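Local atomic coordinates of putative uncharacterized protein (Chaetomium thermophilum, PDB entry 5IJP), a protein that binds inositol hexakisphosphate through its SPX domain and, as a Vtc4 protein, probably senses inositol polyphosphates in the control of cellular phosphate levels. Residues A[1-6]-A[20-25]; A[16-21]-A[66-71]. All blocks are in the same frame, centred on the assembly; numbering follows the deposited sequence.

Contact 1: residues A[1-6]-A[20-25]; sequences MKFGQQ and IDYDGL. With IHP (inositol hexakisphosphate), chain C.
Phe3 presents its ring edge to the face of Tyr22, an edge-to-face aromatic pair with ring centroids 4.8 Å apart and planes at 53°. Phe3 CD2 does the touching: it stands 3.6 Å above the Tyr22 ring plane, over the centre of the ring. In both residues CG is anti to the backbone N (chi1 -166° in Phe3, -162° in Tyr22), which starts each side chain toward the other segment. At another part of the Phe3 rim, near its plane, lies Ile20 CD1, 4.2 Å from Phe3 CE2.

Tyrosine suits this place because it is aromatic on its face and polar at its tip: Tyr22 OH donates to IHP O43 over 2.7 Å, the oxygen lying in the ring plane at the edge. The same phosphate receives Gly4 N at O23 (2.8 Å) and a longer bond from Phe3 N at O33, so it sits at the N-terminal end of helix 3-9, whose dipole may help hold it. Gly4, with no side chain, probably lets O24 of a neighbouring phosphate group come close. Met1 N reaches another phosphate, and Lys26, Lys30 and Lys147 add bonds to the ligand.

In this ligand-binding N-terminal helical hairpin of the SPX domain, the starts of helices 3-9 and 22-30 meet beside the inositol phosphate; Ile20, just before helix 22-30, touches Asn137 and Phe141 of helix 110-151, and Leu25 touches Phe58 and Leu62 of helix 52-97.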
loop_
_atom_site.group_PDB
_atom_site.type_symbol
_atom_site.label_atom_id
_atom_site.label_comp_id
_atom_site.label_asym_id
_atom_site.label_seq_id
_atom_site.Cartn_x
_atom_site.Cartn_y
_atom_site.Cartn_z
ATOM N N MET A 1 -9.729 -19.693 0.596
ATOM C CA MET A 1 -8.744 -18.734 0.100
ATOM C C MET A 1 -7.291 -19.174 0.341
ATOM O O MET A 1 -7.048 -20.148 1.058
ATOM C CB MET A 1 -9.007 -17.329 0.677
ATOM C CG MET A 1 -9.776 -16.419 -0.266
ATOM S SD MET A 1 -8.874 -15.951 -1.773
ATOM C CE MET A 1 -7.760 -14.712 -1.124
ATOM N N LYS A 2 -6.330 -18.454 -0.274
ATOM C CA LYS A 2 -4.890 -18.722 -0.178
ATOM C C LYS A 2 -4.051 -17.427 -0.168
ATOM O O LYS A 2 -3.062 -17.322 -0.899
ATOM C CB LYS A 2 -4.424 -19.719 -1.277
ATOM C CG LYS A 2 -5.177 -19.653 -2.617
ATOM C CD LYS A 2 -4.697 -18.537 -3.545
ATOM C CE LYS A 2 -5.577 -18.407 -4.764
ATOM N NZ LYS A 2 -5.194 -17.238 -5.598
ATOM N N PHE A 3 -4.440 -16.453 0.686
ATOM C CA PHE A 3 -3.765 -15.155 0.802
ATOM C C PHE A 3 -2.338 -15.237 1.361
ATOM O O PHE A 3 -1.474 -14.481 0.909
ATOM C CB PHE A 3 -4.606 -14.143 1.603
ATOM C CG PHE A 3 -4.113 -12.719 1.461
ATOM C CD1 PHE A 3 -4.484 -11.943 0.370
ATOM C CD2 PHE A 3 -3.255 -12.166 2.405
ATOM C CE1 PHE A 3 -4.005 -10.639 0.224
ATOM C CE2 PHE A 3 -2.766 -10.867 2.251
ATOM C CZ PHE A 3 -3.149 -10.112 1.165
ATOM N N GLY A 4 -2.111 -16.129 2.329
ATOM C CA GLY A 4 -0.815 -16.344 2.970
ATOM C C GLY A 4 0.320 -16.610 1.997
ATOM O O GLY A 4 1.437 -16.124 2.195
ATOM N N GLN A 5 0.021 -17.365 0.924
ATOM C CA GLN A 5 0.956 -17.705 -0.148
ATOM C C GLN A 5 0.907 -16.648 -1.263
ATOM O O GLN A 5 1.928 -16.404 -1.906
ATOM C CB GLN A 5 0.645 -19.102 -0.704
ATOM C CG GLN A 5 1.840 -19.787 -1.352
ATOM C CD GLN A 5 1.502 -21.186 -1.796
ATOM O OE1 GLN A 5 0.864 -21.399 -2.832
ATOM N NE2 GLN A 5 1.928 -22.172 -1.022
ATOM N N GLN A 6 -0.278 -16.027 -1.484
ATOM C CA GLN A 6 -0.505 -14.982 -2.493
ATOM C C GLN A 6 0.316 -13.724 -2.202
ATOM O O GLN A 6 0.924 -13.169 -3.121
ATOM C CB GLN A 6 -1.997 -14.623 -2.585
ATOM C CG GLN A 6 -2.688 -15.162 -3.830
ATOM C CD GLN A 6 -4.048 -14.538 -4.027
ATOM O OE1 GLN A 6 -5.008 -14.830 -3.303
ATOM N NE2 GLN A 6 -4.165 -13.674 -5.023
ATOM N N ILE A 20 2.520 -6.655 5.133
ATOM C CA ILE A 20 1.759 -7.094 6.314
ATOM C C ILE A 20 2.323 -8.400 6.856
ATOM O O ILE A 20 2.642 -9.302 6.078
ATOM C CB ILE A 20 0.229 -7.281 6.063
ATOM C CG1 ILE A 20 -0.260 -6.669 4.735
ATOM C CG2 ILE A 20 -0.592 -6.779 7.239
ATOM C CD1 ILE A 20 -0.399 -7.692 3.613
ATOM N N ASP A 21 2.402 -8.519 8.190
ATOM C CA ASP A 21 2.838 -9.752 8.838
ATOM C C ASP A 21 1.567 -10.587 9.047
ATOM O O ASP A 21 1.124 -10.798 10.179
ATOM C CB ASP A 21 3.583 -9.459 10.158
ATOM C CG ASP A 21 4.310 -10.641 10.781
ATOM O OD1 ASP A 21 4.598 -11.619 10.051
ATOM O OD2 ASP A 21 4.627 -10.571 11.986
ATOM N N TYR A 22 0.957 -11.004 7.918
ATOM C CA TYR A 22 -0.284 -11.776 7.836
ATOM C C TYR A 22 -0.195 -13.088 8.608
ATOM O O TYR A 22 -1.122 -13.414 9.347
ATOM C CB TYR A 22 -0.668 -12.019 6.366
ATOM C CG TYR A 22 -2.111 -12.427 6.164
ATOM C CD1 TYR A 22 -3.117 -11.472 6.051
ATOM C CD2 TYR A 22 -2.467 -13.767 6.050
ATOM C CE1 TYR A 22 -4.446 -11.841 5.855
ATOM C CE2 TYR A 22 -3.793 -14.149 5.854
ATOM C CZ TYR A 22 -4.780 -13.181 5.756
ATOM O OH TYR A 22 -6.088 -13.551 5.563
ATOM N N ASP A 23 0.928 -13.817 8.457
ATOM C CA ASP A 23 1.180 -15.083 9.149
ATOM C C ASP A 23 1.432 -14.856 10.643
ATOM O O ASP A 23 1.047 -15.695 11.460
ATOM C CB ASP A 23 2.355 -15.834 8.497
ATOM C CG ASP A 23 2.101 -16.339 7.083
ATOM O OD1 ASP A 23 1.069 -15.954 6.485
ATOM O OD2 ASP A 23 2.941 -17.108 6.570
ATOM N N GLY A 24 2.052 -13.721 10.974
ATOM C CA GLY A 24 2.345 -13.314 12.344
ATOM C C GLY A 24 1.098 -12.939 13.119
ATOM O O GLY A 24 0.958 -13.315 14.286
ATOM N N LEU A 25 0.179 -12.199 12.466
ATOM C CA LEU A 25 -1.099 -11.769 13.046
ATOM C C LEU A 25 -2.075 -12.945 13.166
ATOM O O LEU A 25 -2.868 -12.981 14.109
ATOM C CB LEU A 25 -1.726 -10.624 12.227
ATOM C CG LEU A 25 -1.057 -9.249 12.338
ATOM C CD1 LEU A 25 -1.235 -8.455 11.062
ATOM C CD2 LEU A 25 -1.586 -8.461 13.528
HETATM C C1 IHP C . -7.144 -20.529 6.868
HETATM C C2 IHP C . -7.346 -20.349 5.370
HETATM C C3 IHP C . -6.058 -19.946 4.665
HETATM C C4 IHP C . -4.921 -20.908 4.984
HETATM C C5 IHP C . -4.720 -21.079 6.483
HETATM C C6 IHP C . -6.012 -21.502 7.168
HETATM O O11 IHP C . -8.363 -21.070 7.420
HETATM P P1 IHP C . -9.169 -20.678 8.776
HETATM O O21 IHP C . -10.543 -21.262 8.746
HETATM O O31 IHP C . -8.323 -21.212 9.935
HETATM O O41 IHP C . -9.177 -19.147 8.850
HETATM O O12 IHP C . -8.322 -19.305 5.167
HETATM P P2 IHP C . -9.753 -19.443 4.388
HETATM O O22 IHP C . -10.784 -19.785 5.467
HETATM O O32 IHP C . -9.689 -20.472 3.303
HETATM O O42 IHP C . -10.075 -18.044 3.856
HETATM O O13 IHP C . -5.687 -18.615 5.084
HETATM P P3 IHP C . -5.678 -17.228 4.262
HETATM O O23 IHP C . -4.276 -16.825 3.972
HETATM O O33 IHP C . -6.511 -17.433 2.992
HETATM O O43 IHP C . -6.414 -16.223 5.144
HETATM O O14 IHP C . -3.703 -20.377 4.418
HETATM P P4 IHP C . -3.038 -20.799 2.963
HETATM O O24 IHP C . -2.456 -19.508 2.382
HETATM O O34 IHP C . -2.006 -21.859 3.158
HETATM O O44 IHP C . -4.184 -21.251 2.047
HETATM O O15 IHP C . -3.741 -22.119 6.688
HETATM P P5 IHP C . -2.256 -22.096 7.280
HETATM O O25 IHP C . -2.171 -20.904 8.244
HETATM O O35 IHP C . -1.330 -21.813 6.093
HETATM O O45 IHP C . -1.953 -23.397 7.948
HETATM O O16 IHP C . -5.787 -21.497 8.594
HETATM P P6 IHP C . -5.229 -22.573 9.637
HETATM O O26 IHP C . -4.818 -23.815 8.832
HETATM O O36 IHP C . -6.264 -22.872 10.671
HETATM O O46 IHP C . -3.961 -21.957 10.234
#

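Contact 2: residues A[16-21]-A[66-71]; sequences QWHYID and LDKVHA
Lys68 reaches from its helix to the backbone carbonyls of Trp17 and Tyr19, and its long, flexible chain is what spans the gap. Its CG is anti to the backbone N (chi1 -169°), the chain runs on extended to CD, and a bend at chi3 (81°) then turns CE off that line. CE comes to lie 3.7 Å from Trp17 O, and NZ gives a weak hydrogen bond of 3.2 Å to Tyr19 O. The ammonium group also forms a salt bridge with Glu65, three residues earlier; since Glu65 OE1 accepts Asp21 N as well, one carboxylate links the lysine to the backbone of the loop.

Beside this polar link, Val69 offers a compact branched side chain. Its CG2, beside the backbone N and anti to the carbonyl carbon, rests 3.4 Å from His18 O. In His18, CG lies beside its own backbone N (chi1 -57°); CD2 is 4.3 Å from Lys68 CG, with Lys68 O at the ring edge, near its plane. The Tyr19 side chain starts away from helix 52-97; its OH bonds Ile12 N and its ring meets Phe133 edge-to-face.

This is the connecting loop of the N-terminal hairpin packed on the long helices of the SPX bundle. Between helices 3-9 and 22-30 it lies on helix 52-97 and, through Tyr19 and Ile20, on Asn137 of helix 110-151, which Val69 touches too.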
loop_
_atom_site.group_PDB
_atom_site.type_symbol
_atom_site.label_atom_id
_atom_site.label_comp_id
_atom_site.label_asym_id
_atom_site.label_seq_id
_atom_site.Cartn_x
_atom_site.Cartn_y
_atom_site.Cartn_z
ATOM N N GLN A 16 9.993 -5.210 0.328
ATOM C CA GLN A 16 10.263 -6.492 1.007
ATOM C C GLN A 16 10.026 -6.528 2.535
ATOM O O GLN A 16 9.356 -7.446 3.013
ATOM C CB GLN A 16 11.694 -6.972 0.696
ATOM C CG GLN A 16 11.872 -8.493 0.787
ATOM C CD GLN A 16 13.306 -8.968 0.660
ATOM O OE1 GLN A 16 14.219 -8.231 0.266
ATOM N NE2 GLN A 16 13.530 -10.234 0.978
ATOM N N TRP A 17 10.587 -5.565 3.290
ATOM C CA TRP A 17 10.478 -5.515 4.756
ATOM C C TRP A 17 9.306 -4.664 5.283
ATOM O O TRP A 17 9.242 -4.406 6.489
ATOM C CB TRP A 17 11.802 -5.017 5.366
ATOM C CG TRP A 17 12.976 -5.918 5.132
ATOM C CD1 TRP A 17 13.871 -5.847 4.105
ATOM C CD2 TRP A 17 13.412 -6.994 5.973
ATOM N NE1 TRP A 17 14.830 -6.823 4.245
ATOM C CE2 TRP A 17 14.572 -7.543 5.383
ATOM C CE3 TRP A 17 12.930 -7.556 7.168
ATOM C CZ2 TRP A 17 15.256 -8.629 5.945
ATOM C CZ3 TRP A 17 13.609 -8.629 7.725
ATOM C CH2 TRP A 17 14.757 -9.154 7.116
ATOM N N HIS A 18 8.380 -4.244 4.401
ATOM C CA HIS A 18 7.268 -3.372 4.789
ATOM C C HIS A 18 5.859 -3.937 4.513
ATOM O O HIS A 18 4.872 -3.227 4.729
ATOM C CB HIS A 18 7.442 -1.991 4.144
ATOM C CG HIS A 18 8.748 -1.347 4.487
ATOM N ND1 HIS A 18 9.882 -1.570 3.727
ATOM C CD2 HIS A 18 9.069 -0.542 5.525
ATOM C CE1 HIS A 18 10.847 -0.878 4.309
ATOM N NE2 HIS A 18 10.405 -0.243 5.396
ATOM N N TYR A 19 5.760 -5.211 4.091
ATOM C CA TYR A 19 4.472 -5.872 3.846
ATOM C C TYR A 19 3.815 -6.280 5.173
ATOM O O TYR A 19 4.477 -6.259 6.214
ATOM C CB TYR A 19 4.654 -7.102 2.940
ATOM C CG TYR A 19 4.905 -6.764 1.488
ATOM C CD1 TYR A 19 3.847 -6.573 0.604
ATOM C CD2 TYR A 19 6.199 -6.667 0.987
ATOM C CE1 TYR A 19 4.072 -6.273 -0.739
ATOM C CE2 TYR A 19 6.436 -6.370 -0.353
ATOM C CZ TYR A 19 5.369 -6.169 -1.213
ATOM O OH TYR A 19 5.597 -5.872 -2.535
ATOM N N ILE A 20 2.520 -6.655 5.133
ATOM C CA ILE A 20 1.759 -7.094 6.314
ATOM C C ILE A 20 2.323 -8.400 6.856
ATOM O O ILE A 20 2.642 -9.302 6.078
ATOM C CB ILE A 20 0.229 -7.281 6.063
ATOM C CG1 ILE A 20 -0.260 -6.669 4.735
ATOM C CG2 ILE A 20 -0.592 -6.779 7.239
ATOM C CD1 ILE A 20 -0.399 -7.692 3.613
ATOM N N ASP A 21 2.402 -8.519 8.190
ATOM C CA ASP A 21 2.838 -9.752 8.838
ATOM C C ASP A 21 1.567 -10.587 9.047
ATOM O O ASP A 21 1.124 -10.798 10.179
ATOM C CB ASP A 21 3.583 -9.459 10.158
ATOM C CG ASP A 21 4.310 -10.641 10.781
ATOM O OD1 ASP A 21 4.598 -11.619 10.051
ATOM O OD2 ASP A 21 4.627 -10.571 11.986
ATOM N N LEU A 66 0.138 -1.471 10.651
ATOM C CA LEU A 66 -0.559 -0.434 9.887
ATOM C C LEU A 66 0.336 0.790 9.669
ATOM O O LEU A 66 0.316 1.363 8.580
ATOM C CB LEU A 66 -1.874 -0.039 10.578
ATOM C CG LEU A 66 -2.937 0.601 9.681
ATOM C CD1 LEU A 66 -3.906 -0.441 9.151
ATOM C CD2 LEU A 66 -3.703 1.674 10.429
ATOM N N ASP A 67 1.136 1.164 10.688
ATOM C CA ASP A 67 2.065 2.296 10.628
ATOM C C ASP A 67 3.252 1.998 9.715
ATOM O O ASP A 67 3.699 2.892 8.998
ATOM C CB ASP A 67 2.558 2.680 12.035
ATOM C CG ASP A 67 1.467 3.044 13.026
ATOM O OD1 ASP A 67 0.377 3.474 12.584
ATOM O OD2 ASP A 67 1.701 2.892 14.245
ATOM N N LYS A 68 3.750 0.740 9.741
ATOM C CA LYS A 68 4.871 0.248 8.933
ATOM C C LYS A 68 4.548 0.336 7.434
ATOM O O LYS A 68 5.416 0.711 6.642
ATOM C CB LYS A 68 5.214 -1.199 9.335
ATOM C CG LYS A 68 6.525 -1.732 8.754
ATOM C CD LYS A 68 6.805 -3.178 9.165
ATOM C CE LYS A 68 6.054 -4.195 8.336
ATOM N NZ LYS A 68 6.324 -5.584 8.786
ATOM N N VAL A 69 3.295 0.010 7.062
ATOM C CA VAL A 69 2.801 0.058 5.681
ATOM C C VAL A 69 2.600 1.518 5.255
ATOM O O VAL A 69 3.096 1.913 4.198
ATOM C CB VAL A 69 1.515 -0.797 5.496
ATOM C CG1 VAL A 69 0.973 -0.691 4.074
ATOM C CG2 VAL A 69 1.767 -2.256 5.861
ATOM N N HIS A 70 1.896 2.315 6.092
ATOM C CA HIS A 70 1.605 3.733 5.856
ATOM C C HIS A 70 2.860 4.604 5.730
ATOM O O HIS A 70 2.832 5.593 4.995
ATOM C CB HIS A 70 0.645 4.285 6.925
ATOM C CG HIS A 70 -0.767 3.786 6.816
ATOM N ND1 HIS A 70 -1.719 4.118 7.764
ATOM C CD2 HIS A 70 -1.346 2.998 5.877
ATOM C CE1 HIS A 70 -2.838 3.528 7.374
ATOM N NE2 HIS A 70 -2.661 2.841 6.245
ATOM N N ALA A 71 3.957 4.230 6.425
ATOM C CA ALA A 71 5.235 4.943 6.357
ATOM C C ALA A 71 5.897 4.702 4.999
ATOM O O ALA A 71 6.348 5.662 4.377
ATOM C CB ALA A 71 6.158 4.502 7.484
#

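Contacts 1 and 2 lie about 13 Å apart, centre to centre, and share Ile20 and Asp21, where the loop runs into helix 22-30. Along the chain the order is 1-6, 16-21, 20-25 and 66-71: the loop first meets helix 52-97 and then, a few residues on, its continuation turns back against the N-terminal helix 3-9. Contact 2 is nearer the centre of the chain; contact 1 lies farther out, where inositol hexakisphosphate binds. Both are backed by helix 110-151, Asn137 serving both and Phe141 meeting the shared Ile20. The N-terminal helical hairpin that contributes to the ligand pocket is thereby joined to the two long helices of the SPX bundle.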